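PDB 2X9L: teicoplanin pseudoaglycone deacetylases Orf2 from Actinoplanes teichomyceticus, which probably removes an acyl group from an amino sugar of a teicoplanin pseudoaglycone, as a zinc-dependent member of the PIG-L deacetylase family. Local coordinates for residues Ser14-Asp19 / His161-Ala166; Arg58-Trp63 / Asp97-Lys102; Ala156-His161 / Trp185-Tyr190. All coordinates share one frame; numbering follows the deposited sequence.

Contact 1. Residues Ser14-Asp19 / His161-Ala166. With ZN (zinc ion), chain B; BOG (octyl beta-D-glucopyranoside), chain C.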
loop_
_atom_site.group_PDB
_atom_site.type_symbol
_atom_site.label_atom_id
_atom_site.label_comp_id
_atom_site.label_asym_id
_atom_site.label_seq_id
_atom_site.Cartn_x
_atom_site.Cartn_y
_atom_site.Cartn_z
ATOM N N SER A 14 -3.975 0.720 1.659
ATOM C CA SER A 14 -2.530 0.803 1.564
ATOM C C SER A 14 -1.906 -0.031 2.685
ATOM O O SER A 14 -2.331 0.057 3.826
ATOM C CB SER A 14 -2.112 2.276 1.704
ATOM O OG SER A 14 -0.717 2.463 1.513
ATOM N N PRO A 15 -0.905 -0.863 2.359
ATOM C CA PRO A 15 -0.225 -1.605 3.425
ATOM C C PRO A 15 0.465 -0.659 4.405
ATOM O O PRO A 15 0.216 -0.737 5.610
ATOM C CB PRO A 15 0.827 -2.433 2.678
ATOM C CG PRO A 15 0.335 -2.489 1.265
ATOM C CD PRO A 15 -0.394 -1.203 1.021
ATOM N N HIS A 16 1.321 0.218 3.886
ATOM C CA HIS A 16 2.095 1.121 4.732
ATOM C C HIS A 16 1.794 2.559 4.414
ATOM O O HIS A 16 1.155 2.861 3.409
ATOM C CB HIS A 16 3.602 0.908 4.540
ATOM C CG HIS A 16 4.059 -0.474 4.880
ATOM N ND1 HIS A 16 4.610 -1.330 3.948
ATOM C CD2 HIS A 16 4.033 -1.156 6.046
ATOM C CE1 HIS A 16 4.900 -2.479 4.529
ATOM N NE2 HIS A 16 4.569 -2.395 5.804
ATOM N N LEU A 17 2.303 3.444 5.267
ATOM C CA LEU A 17 2.128 4.877 5.088
ATOM C C LEU A 17 3.059 5.360 3.976
ATOM O O LEU A 17 4.201 5.726 4.225
ATOM C CB LEU A 17 2.415 5.609 6.397
ATOM C CG LEU A 17 1.427 5.211 7.505
ATOM C CD1 LEU A 17 1.977 5.546 8.893
ATOM C CD2 LEU A 17 0.023 5.813 7.301
ATOM N N ASP A 18 2.549 5.281 2.755
ATOM C CA ASP A 18 3.153 5.808 1.523
ATOM C C ASP A 18 2.844 4.959 0.291
ATOM O O ASP A 18 2.953 5.435 -0.839
ATOM C CB ASP A 18 4.661 6.055 1.615
ATOM C CG ASP A 18 5.470 4.790 1.809
ATOM O OD1 ASP A 18 4.889 3.694 1.982
ATOM O OD2 ASP A 18 6.718 4.910 1.807
ATOM N N ASP A 19 2.414 3.721 0.498
ATOM C CA ASP A 19 2.260 2.822 -0.648
ATOM C C ASP A 19 1.219 3.290 -1.657
ATOM O O ASP A 19 1.460 3.223 -2.856
ATOM C CB ASP A 19 1.924 1.405 -0.208
ATOM C CG ASP A 19 3.090 0.704 0.454
ATOM O OD1 ASP A 19 4.176 0.611 -0.159
ATOM O OD2 ASP A 19 2.892 0.212 1.581
ATOM N N HIS A 161 6.688 -8.245 0.010
ATOM C CA HIS A 161 6.686 -7.774 1.393
ATOM C C HIS A 161 5.516 -8.433 2.124
ATOM O O HIS A 161 4.382 -8.409 1.636
ATOM C CB HIS A 161 6.561 -6.246 1.468
ATOM C CG HIS A 161 6.764 -5.702 2.850
ATOM N ND1 HIS A 161 7.704 -4.737 3.145
ATOM C CD2 HIS A 161 6.178 -6.027 4.025
ATOM C CE1 HIS A 161 7.677 -4.478 4.441
ATOM N NE2 HIS A 161 6.755 -5.247 4.999
ATOM N N PRO A 162 5.776 -9.036 3.296
ATOM C CA PRO A 162 4.700 -9.782 3.967
ATOM C C PRO A 162 3.504 -8.909 4.360
ATOM O O PRO A 162 2.381 -9.423 4.404
ATOM C CB PRO A 162 5.374 -10.334 5.232
ATOM C CG PRO A 162 6.611 -9.497 5.418
ATOM C CD PRO A 162 7.046 -9.089 4.042
ATOM N N ASP A 163 3.736 -7.630 4.655
ATOM C CA ASP A 163 2.651 -6.716 4.986
ATOM C C ASP A 163 1.797 -6.447 3.739
ATOM O O ASP A 163 0.581 -6.288 3.831
ATOM C CB ASP A 163 3.181 -5.378 5.533
ATOM C CG ASP A 163 3.793 -5.504 6.928
ATOM O OD1 ASP A 163 3.541 -6.525 7.604
ATOM O OD2 ASP A 163 4.524 -4.578 7.344
ATOM N N HIS A 164 2.435 -6.387 2.569
ATOM C CA HIS A 164 1.674 -6.195 1.334
ATOM C C HIS A 164 0.831 -7.416 1.026
ATOM O O HIS A 164 -0.331 -7.302 0.609
ATOM C CB HIS A 164 2.592 -5.885 0.146
ATOM C CG HIS A 164 3.238 -4.539 0.233
ATOM N ND1 HIS A 164 3.415 -3.720 -0.864
ATOM C CD2 HIS A 164 3.715 -3.853 1.300
ATOM C CE1 HIS A 164 3.989 -2.595 -0.479
ATOM N NE2 HIS A 164 4.183 -2.650 0.829
ATOM N N GLU A 165 1.430 -8.586 1.201
ATOM C CA GLU A 165 0.718 -9.831 0.968
ATOM C C GLU A 165 -0.476 -9.957 1.911
ATOM O O GLU A 165 -1.557 -10.358 1.487
ATOM C CB GLU A 165 1.666 -11.024 1.102
ATOM C CG GLU A 165 2.653 -11.129 -0.063
ATOM C CD GLU A 165 3.680 -12.246 0.087
ATOM O OE1 GLU A 165 4.385 -12.524 -0.906
ATOM O OE2 GLU A 165 3.794 -12.827 1.189
ATOM N N ALA A 166 -0.289 -9.599 3.180
ATOM C CA ALA A 166 -1.379 -9.698 4.153
ATOM C C ALA A 166 -2.519 -8.747 3.774
ATOM O O ALA A 166 -3.711 -9.100 3.864
ATOM C CB ALA A 166 -0.879 -9.359 5.563
HETATM ZN ZN ZN B . 4.812 -0.793 1.851
HETATM C C1 BOG C . 9.782 -1.506 3.922
HETATM O O1 BOG C . 10.256 -2.314 2.886
HETATM C C2 BOG C . 8.839 -0.351 3.563
HETATM O O2 BOG C . 9.130 0.396 2.426
HETATM C C3 BOG C . 8.155 0.378 4.730
HETATM O O3 BOG C . 7.149 1.263 4.444
HETATM C C4 BOG C . 8.094 -0.338 6.092
HETATM O O4 BOG C . 7.715 0.432 7.185
HETATM C C5 BOG C . 9.068 -1.507 6.331
HETATM O O5 BOG C . 9.676 -2.142 5.195
HETATM C C6 BOG C . 8.818 -2.408 7.506
HETATM O O6 BOG C . 7.746 -3.240 7.253
HETATM C "C1'" BOG C . 11.291 -3.201 3.157
HETATM C "C2'" BOG C . 11.768 -4.036 1.993
HETATM C "C3'" BOG C . 11.420 -5.500 1.975
HETATM C "C4'" BOG C . 12.191 -6.419 2.899
HETATM C "C5'" BOG C . 11.659 -7.820 3.141
HETATM C "C6'" BOG C . 11.578 -8.309 4.566
HETATM C "C7'" BOG C . 10.296 -8.080 5.322
HETATM C "C8'" BOG C . 10.055 -6.739 5.951
HETATM O O HOH W 1 6.303 1.082 1.900
#
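His16 and Asp19 from one side and His164 from the other close on a single zinc ion, a worked example of a metal site assembled from two remote pieces of chain. The ion sits 2.2 Å from ND1 of His16 and 2.2 Å from NE2 of His164, while Asp19 offers both carboxylate oxygens, OD2 nearer than OD1. A water completes the set at 2.4 Å from the zinc; it also donates to OD1 of Asp18 and bonds to O2 and O3 of the octyl glucoside, whose sugar ring covers one face of the His16 imidazole.

The second shell fixes how these ligands are turned. With ND1 on the metal, His16 uses its opposite nitrogen, NE2, to donate to Asp163 OD2 at 2.7 Å, a fairly straight bond lying in the imidazole plane and directed at the anti lone pair of the carboxylate. Arg101 forms a salt bridge to the other oxygen of Asp163. The backbone N of His16 holds Asp19 OD2 at 2.8 Å, and ND1 of His164 hydrogen-bonds to Asp187 OD2. CG of Pro15 lies squarely over the face of the His164 ring, 3.7 Å from its centroid, a CH-pi contact that backs the ligand from outside the metal sphere. His161 adds a T-shaped stack: the CE1 edge of His16 points at its face, the planes 65° apart. CG of His161 is anti to its own backbone N (chi1 -171°), which brings the ring over to His16 and the sugar.

A two-histidine, one-aspartate zinc site is characteristic of the PIG-L family. The Asp163 carboxylate probably polarises His16 and strengthens its hold on zinc, and the metal-bound water next to the sugar hydroxyls is consistent with a hydrolytic centre.

Contact 2. Residues Arg58-Trp63 / Asp97-Lys102. With BOG (octyl beta-D-glucopyranoside), chain C.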
loop_
_atom_site.group_PDB
_atom_site.type_symbol
_atom_site.label_atom_id
_atom_site.label_comp_id
_atom_site.label_asym_id
_atom_site.label_seq_id
_atom_site.Cartn_x
_atom_site.Cartn_y
_atom_site.Cartn_z
ATOM N N ARG A 58 17.372 0.414 13.703
ATOM C CA ARG A 58 18.108 0.665 12.462
ATOM C C ARG A 58 17.254 1.327 11.382
ATOM O O ARG A 58 17.729 2.213 10.670
ATOM C CB ARG A 58 18.720 -0.629 11.911
ATOM C CG ARG A 58 19.825 -1.201 12.769
ATOM C CD ARG A 58 20.179 -2.632 12.349
ATOM N NE ARG A 58 20.479 -2.745 10.923
ATOM C CZ ARG A 58 20.801 -3.883 10.307
ATOM N NH1 ARG A 58 20.868 -5.022 10.987
ATOM N NH2 ARG A 58 21.060 -3.884 9.004
HETATM N N MSE A 59 16.005 0.891 11.246
HETATM C CA MSE A 59 15.116 1.502 10.255
HETATM C C MSE A 59 14.807 2.940 10.631
HETATM O O MSE A 59 14.742 3.820 9.767
HETATM C CB MSE A 59 13.817 0.713 10.127
HETATM C CG MSE A 59 14.029 -0.688 9.596
HETATM SE SE MSE A 59 14.695 -0.573 7.765
HETATM C CE MSE A 59 13.395 0.687 7.114
ATOM N N HIS A 60 14.612 3.180 11.923
ATOM C CA HIS A 60 14.326 4.536 12.373
ATOM C C HIS A 60 15.469 5.453 11.964
ATOM O O HIS A 60 15.250 6.572 11.514
ATOM C CB HIS A 60 14.091 4.573 13.877
ATOM C CG HIS A 60 12.826 3.891 14.305
ATOM N ND1 HIS A 60 12.493 3.697 15.629
ATOM C CD2 HIS A 60 11.825 3.335 13.579
ATOM C CE1 HIS A 60 11.334 3.062 15.699
ATOM N NE2 HIS A 60 10.903 2.839 14.469
ATOM N N THR A 61 16.699 4.975 12.119
ATOM C CA THR A 61 17.862 5.763 11.720
ATOM C C THR A 61 17.883 6.027 10.217
ATOM O O THR A 61 18.216 7.127 9.772
ATOM C CB THR A 61 19.182 5.081 12.154
ATOM O OG1 THR A 61 19.243 5.056 13.589
ATOM C CG2 THR A 61 20.374 5.848 11.617
ATOM N N ILE A 62 17.522 5.024 9.426
ATOM C CA ILE A 62 17.466 5.216 7.980
ATOM C C ILE A 62 16.387 6.239 7.608
ATOM O O ILE A 62 16.491 6.939 6.597
ATOM C CB ILE A 62 17.216 3.878 7.253
ATOM C CG1 ILE A 62 18.481 3.028 7.319
ATOM C CG2 ILE A 62 16.796 4.124 5.817
ATOM C CD1 ILE A 62 18.291 1.583 6.888
ATOM N N TRP A 63 15.365 6.342 8.448
ATOM C CA TRP A 63 14.283 7.281 8.209
ATOM C C TRP A 63 14.595 8.665 8.758
ATOM O O TRP A 63 13.728 9.518 8.778
ATOM C CB TRP A 63 12.978 6.784 8.824
ATOM C CG TRP A 63 12.439 5.554 8.147
ATOM C CD1 TRP A 63 12.668 5.160 6.862
ATOM C CD2 TRP A 63 11.569 4.568 8.723
ATOM N NE1 TRP A 63 12.000 3.985 6.602
ATOM C CE2 TRP A 63 11.314 3.606 7.725
ATOM C CE3 TRP A 63 10.974 4.412 9.984
ATOM C CZ2 TRP A 63 10.498 2.497 7.947
ATOM C CZ3 TRP A 63 10.164 3.300 10.203
ATOM C CH2 TRP A 63 9.934 2.361 9.188
ATOM N N ASP A 97 3.316 -2.353 11.912
ATOM C CA ASP A 97 4.310 -2.600 10.869
ATOM C C ASP A 97 5.160 -3.811 11.246
ATOM O O ASP A 97 5.347 -4.101 12.417
ATOM C CB ASP A 97 5.203 -1.364 10.747
ATOM C CG ASP A 97 5.976 -1.300 9.437
ATOM O OD1 ASP A 97 5.812 -2.165 8.558
ATOM O OD2 ASP A 97 6.763 -0.346 9.286
ATOM N N SER A 98 5.678 -4.502 10.242
ATOM C CA SER A 98 6.430 -5.735 10.444
ATOM C C SER A 98 7.573 -5.594 11.453
ATOM O O SER A 98 7.861 -6.538 12.204
ATOM C CB SER A 98 6.968 -6.265 9.119
ATOM O OG SER A 98 7.965 -5.408 8.583
ATOM N N ILE A 99 8.209 -4.429 11.479
ATOM C CA ILE A 99 9.343 -4.230 12.375
ATOM C C ILE A 99 8.952 -4.098 13.851
ATOM O O ILE A 99 9.820 -4.029 14.719
ATOM C CB ILE A 99 10.186 -2.995 11.996
ATOM C CG1 ILE A 99 9.300 -1.745 11.906
ATOM C CG2 ILE A 99 10.934 -3.226 10.693
ATOM C CD1 ILE A 99 10.118 -0.432 11.769
ATOM N N TYR A 100 7.660 -4.041 14.143
ATOM C CA TYR A 100 7.229 -3.890 15.530
ATOM C C TYR A 100 6.530 -5.138 16.030
ATOM O O TYR A 100 6.197 -5.220 17.211
ATOM C CB TYR A 100 6.274 -2.702 15.686
ATOM C CG TYR A 100 6.810 -1.410 15.128
ATOM C CD1 TYR A 100 6.088 -0.686 14.183
ATOM C CD2 TYR A 100 8.040 -0.922 15.532
ATOM C CE1 TYR A 100 6.573 0.502 13.667
ATOM C CE2 TYR A 100 8.535 0.272 15.029
ATOM C CZ TYR A 100 7.795 0.981 14.098
ATOM O OH TYR A 100 8.274 2.160 13.578
ATOM N N ARG A 101 6.282 -6.096 15.138
ATOM C CA ARG A 101 5.524 -7.287 15.529
ATOM C C ARG A 101 6.380 -8.346 16.205
ATOM O O ARG A 101 7.550 -8.517 15.889
ATOM C CB ARG A 101 4.771 -7.891 14.338
ATOM C CG ARG A 101 3.723 -6.929 13.735
ATOM C CD ARG A 101 2.575 -7.679 13.056
ATOM N NE ARG A 101 2.996 -8.484 11.909
ATOM C CZ ARG A 101 3.194 -8.005 10.684
ATOM N NH1 ARG A 101 3.040 -6.711 10.438
ATOM N NH2 ARG A 101 3.550 -8.815 9.697
ATOM N N LYS A 102 5.764 -9.062 17.139
ATOM C CA LYS A 102 6.410 -10.181 17.823
ATOM C C LYS A 102 5.691 -11.477 17.506
ATOM O O LYS A 102 4.499 -11.478 17.182
ATOM C CB LYS A 102 6.401 -9.968 19.332
ATOM C CG LYS A 102 7.431 -8.982 19.825
ATOM C CD LYS A 102 7.376 -8.882 21.350
ATOM C CE LYS A 102 5.953 -8.601 21.812
ATOM N NZ LYS A 102 5.835 -8.411 23.293
HETATM C C1 BOG C . 9.782 -1.506 3.922
HETATM O O1 BOG C . 10.256 -2.314 2.886
HETATM C C2 BOG C . 8.839 -0.351 3.563
HETATM O O2 BOG C . 9.130 0.396 2.426
HETATM C C3 BOG C . 8.155 0.378 4.730
HETATM O O3 BOG C . 7.149 1.263 4.444
HETATM C C4 BOG C . 8.094 -0.338 6.092
HETATM O O4 BOG C . 7.715 0.432 7.185
HETATM C C5 BOG C . 9.068 -1.507 6.331
HETATM O O5 BOG C . 9.676 -2.142 5.195
HETATM C C6 BOG C . 8.818 -2.408 7.506
HETATM O O6 BOG C . 7.746 -3.240 7.253
HETATM C "C1'" BOG C . 11.291 -3.201 3.157
HETATM C "C2'" BOG C . 11.768 -4.036 1.993
HETATM C "C3'" BOG C . 11.420 -5.500 1.975
HETATM C "C4'" BOG C . 12.191 -6.419 2.899
HETATM C "C5'" BOG C . 11.659 -7.820 3.141
HETATM C "C6'" BOG C . 11.578 -8.309 4.566
HETATM C "C7'" BOG C . 10.296 -8.080 5.322
HETATM C "C8'" BOG C . 10.055 -6.739 5.951
#
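His60 and Tyr100 reach for each other from opposite directions and meet at NE2 and OH, 2.9 Å apart, in a hydrogen bond in which either could be the donor. The phenol oxygen lies near the plane of the imidazole, and the imidazole nitrogen lies in the plane of the phenol, yet the two planes are turned 49° against each other, so the rings touch rim to rim without stacking. The other nitrogen of His60, ND1, donates to the carbonyl of Pro67; gripped at both nitrogens, the ring has little freedom to flip.

Beside this polar join is the close-packed part. CD1 of Ile99 comes up against the six-membered end of Trp63, 3.8 Å from CH2, and CG1 of the same isoleucine lies over the centre of the Tyr100 ring. Ile99 reaches both because CG1 stands between the backbone N and the carbonyl carbon (chi1 54°). The carbonyl O of Met59 lies over one face of the indole, toward its rim.

Packing thins toward partly exposed Met59, present as selenomethionine, whose CG stays 4.2 Å from CG2 of Ile99. Nearby the bound octyl glucoside lies against this side: its O4 is at the edge of Trp63, 3.5 Å from CZ2, while Asp97 OD1 accepts from O6 at 2.6 Å and Ser98 OG donates to that same O6. The contact thus forms one wall of the sugar pocket, and Asp97 has been seen to bind a second zinc, though not the ion bound here.

In the fold, the C-terminal end of helix 54-62 is joined here to the loop following edge strand 89-92. Helix 71-86 flanks both, with Ala71 touching His60, Trp63 and Tyr100, and Arg75 making a cation-pi contact with Trp63.

Contact 3. Residues Ala156-His161 / Trp185-Tyr190. With BOG (octyl beta-D-glucopyranoside), chain C.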
loop_
_atom_site.group_PDB
_atom_site.type_symbol
_atom_site.label_atom_id
_atom_site.label_comp_id
_atom_site.label_asym_id
_atom_site.label_seq_id
_atom_site.Cartn_x
_atom_site.Cartn_y
_atom_site.Cartn_z
ATOM N N ALA A 156 -0.844 -5.173 -5.330
ATOM C CA ALA A 156 -0.595 -6.496 -5.898
ATOM C C ALA A 156 0.403 -7.316 -5.073
ATOM O O ALA A 156 0.509 -8.533 -5.248
ATOM C CB ALA A 156 -0.079 -6.356 -7.352
ATOM N N ALA A 157 1.150 -6.640 -4.201
ATOM C CA ALA A 157 2.196 -7.275 -3.404
ATOM C C ALA A 157 3.376 -7.752 -4.262
ATOM O O ALA A 157 4.072 -8.707 -3.915
ATOM C CB ALA A 157 1.631 -8.419 -2.544
ATOM N N ILE A 158 3.591 -7.085 -5.385
ATOM C CA ILE A 158 4.821 -7.292 -6.136
ATOM C C ILE A 158 5.980 -6.928 -5.223
ATOM O O ILE A 158 5.973 -5.874 -4.581
ATOM C CB ILE A 158 4.862 -6.439 -7.399
ATOM C CG1 ILE A 158 3.799 -6.921 -8.381
ATOM C CG2 ILE A 158 6.254 -6.486 -8.034
ATOM C CD1 ILE A 158 3.593 -5.985 -9.567
ATOM N N GLY A 159 6.966 -7.808 -5.133
ATOM C CA GLY A 159 8.060 -7.567 -4.209
ATOM C C GLY A 159 7.975 -8.452 -2.983
ATOM O O GLY A 159 8.968 -8.628 -2.269
ATOM N N GLU A 160 6.783 -8.986 -2.728
ATOM C CA GLU A 160 6.593 -10.004 -1.691
ATOM C C GLU A 160 6.793 -9.546 -0.248
ATOM O O GLU A 160 7.017 -10.376 0.635
ATOM C CB GLU A 160 7.496 -11.205 -1.973
ATOM C CG GLU A 160 7.228 -11.842 -3.305
ATOM C CD GLU A 160 8.092 -13.060 -3.537
ATOM O OE1 GLU A 160 9.224 -12.889 -4.036
ATOM O OE2 GLU A 160 7.644 -14.177 -3.205
ATOM N N HIS A 161 6.688 -8.245 0.010
ATOM C CA HIS A 161 6.686 -7.774 1.393
ATOM C C HIS A 161 5.516 -8.433 2.124
ATOM O O HIS A 161 4.382 -8.409 1.636
ATOM C CB HIS A 161 6.561 -6.246 1.468
ATOM C CG HIS A 161 6.764 -5.702 2.850
ATOM N ND1 HIS A 161 7.704 -4.737 3.145
ATOM C CD2 HIS A 161 6.178 -6.027 4.025
ATOM C CE1 HIS A 161 7.677 -4.478 4.441
ATOM N NE2 HIS A 161 6.755 -5.247 4.999
ATOM N N TRP A 185 -3.107 -2.454 -7.662
ATOM C CA TRP A 185 -2.136 -1.601 -8.346
ATOM C C TRP A 185 -0.768 -2.262 -8.415
ATOM O O TRP A 185 -0.447 -3.144 -7.625
ATOM C CB TRP A 185 -2.008 -0.227 -7.678
ATOM C CG TRP A 185 -1.540 -0.239 -6.243
ATOM C CD1 TRP A 185 -0.346 -0.711 -5.761
ATOM C CD2 TRP A 185 -2.245 0.284 -5.120
ATOM N NE1 TRP A 185 -0.282 -0.533 -4.393
ATOM C CE2 TRP A 185 -1.442 0.076 -3.979
ATOM C CE3 TRP A 185 -3.492 0.903 -4.965
ATOM C CZ2 TRP A 185 -1.844 0.468 -2.696
ATOM C CZ3 TRP A 185 -3.897 1.284 -3.693
ATOM C CH2 TRP A 185 -3.072 1.059 -2.572
ATOM N N GLU A 186 0.028 -1.838 -9.381
ATOM C CA GLU A 186 1.415 -2.273 -9.456
ATOM C C GLU A 186 2.240 -1.591 -8.357
ATOM O O GLU A 186 2.396 -0.364 -8.354
ATOM C CB GLU A 186 1.964 -1.929 -10.839
ATOM C CG GLU A 186 3.345 -2.429 -11.075
ATOM C CD GLU A 186 3.852 -2.077 -12.445
ATOM O OE1 GLU A 186 4.536 -2.930 -13.045
ATOM O OE2 GLU A 186 3.563 -0.953 -12.914
ATOM N N ASP A 187 2.750 -2.374 -7.406
ATOM C CA ASP A 187 3.497 -1.784 -6.285
ATOM C C ASP A 187 4.702 -1.008 -6.776
ATOM O O ASP A 187 5.569 -1.568 -7.435
ATOM C CB ASP A 187 3.985 -2.854 -5.295
ATOM C CG ASP A 187 2.885 -3.785 -4.855
ATOM O OD1 ASP A 187 2.322 -4.471 -5.736
ATOM O OD2 ASP A 187 2.591 -3.838 -3.629
ATOM N N LEU A 188 4.774 0.277 -6.431
ATOM C CA LEU A 188 5.967 1.073 -6.760
ATOM C C LEU A 188 6.664 1.545 -5.487
ATOM O O LEU A 188 6.000 1.835 -4.493
ATOM C CB LEU A 188 5.573 2.276 -7.620
ATOM C CG LEU A 188 4.881 1.958 -8.947
ATOM C CD1 LEU A 188 4.311 3.217 -9.589
ATOM C CD2 LEU A 188 5.854 1.284 -9.900
ATOM N N PRO A 189 8.004 1.636 -5.512
ATOM C CA PRO A 189 8.885 1.374 -6.660
ATOM C C PRO A 189 9.291 -0.092 -6.816
ATOM O O PRO A 189 10.150 -0.389 -7.650
ATOM C CB PRO A 189 10.119 2.199 -6.322
ATOM C CG PRO A 189 10.189 2.109 -4.838
ATOM C CD PRO A 189 8.753 2.224 -4.385
ATOM N N TYR A 190 8.676 -0.996 -6.061
ATOM C CA TYR A 190 9.097 -2.403 -6.079
ATOM C C TYR A 190 9.116 -2.996 -7.483
ATOM O O TYR A 190 10.004 -3.777 -7.823
ATOM C CB TYR A 190 8.182 -3.255 -5.205
ATOM C CG TYR A 190 8.182 -2.865 -3.752
ATOM C CD1 TYR A 190 7.396 -1.811 -3.292
ATOM C CD2 TYR A 190 8.946 -3.569 -2.829
ATOM C CE1 TYR A 190 7.389 -1.456 -1.954
ATOM C CE2 TYR A 190 8.943 -3.224 -1.483
ATOM C CZ TYR A 190 8.163 -2.169 -1.055
ATOM O OH TYR A 190 8.156 -1.821 0.281
HETATM C C1 BOG C . 9.782 -1.506 3.922
HETATM O O1 BOG C . 10.256 -2.314 2.886
HETATM C C2 BOG C . 8.839 -0.351 3.563
HETATM O O2 BOG C . 9.130 0.396 2.426
HETATM C C3 BOG C . 8.155 0.378 4.730
HETATM O O3 BOG C . 7.149 1.263 4.444
HETATM C C4 BOG C . 8.094 -0.338 6.092
HETATM O O4 BOG C . 7.715 0.432 7.185
HETATM C C5 BOG C . 9.068 -1.507 6.331
HETATM O O5 BOG C . 9.676 -2.142 5.195
HETATM C C6 BOG C . 8.818 -2.408 7.506
HETATM O O6 BOG C . 7.746 -3.240 7.253
HETATM C "C1'" BOG C . 11.291 -3.201 3.157
HETATM C "C2'" BOG C . 11.768 -4.036 1.993
HETATM C "C3'" BOG C . 11.420 -5.500 1.975
HETATM C "C4'" BOG C . 12.191 -6.419 2.899
HETATM C "C5'" BOG C . 11.659 -7.820 3.141
HETATM C "C6'" BOG C . 11.578 -8.309 4.566
HETATM C "C7'" BOG C . 10.296 -8.080 5.322
HETATM C "C8'" BOG C . 10.055 -6.739 5.951
#
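Ala156 N donates to Trp185 O at 3.1 Å, and Ile158 N reaches Asp187 OD1 at 2.9 Å in a weak bond. The first lies in the carbonyl plane and continues the pairing of the parallel strands to Ala156, one residue past strand 151-155, against the last residue of strand 182-185. The second sets a carboxylate at the start of a type II turn running from Ala157 to Glu160, with Ala157 N also 2.9 Å from Asp187 OD1. Asp187 gets there with CG anti to its carbonyl carbon (chi1 -51°), and its remaining oxygen, OD2, accepts from ND1 of the zinc ligand His164. One buried carboxylate therefore braces both a turn and a metal ligand, and the nearby backbone N-H groups would be expected to stabilise its negative charge.

Farther out, CD1 of Ile158 lies 3.9 Å from CG of Glu186, a residue of another zinc site whose carboxylate turns toward His250. Tyr190 closes the other flank: its CB is 3.5 Å from the carbonyl O of Ile158, and its ring lies so near Gly159 that a CB there would clash with CD2. At the far end of the phenol, OH accepts from O2 of the octyl glucoside at 3.2 Å. His161 lines the same sugar, CE1 being 3.1 Å from O6, with the alkyl end C8' over one face of its ring. An alanine in place of His161 would probably leave a gap between the glucoside and His16, the edge of His16 losing the ring face it packs against.

Loops from the carboxyl ends of adjacent parallel strands, gathered around metal and ligand, are the usual place for the active site of an alpha/beta fold of this Rossmann-like kind.

From the N terminus, the chain leaves strand 9-14 through 14-19, the first half of contact 1, whose partner 161-166 comes more than 140 residues later. Contact 2 is nested inside that long loop, closing the shorter excursion between helix 54-62 and the loop after strand 89-92. Contact 3 opens at 156-161, before contact 1 has finished, and closes at 185-190, so these two cross and share His161. Contact 2 is complete before contact 3 begins. Contact 1, between them, touches both of the others. Together they draw central and edge strands and helices 54-62 and 162-177 around one glucoside.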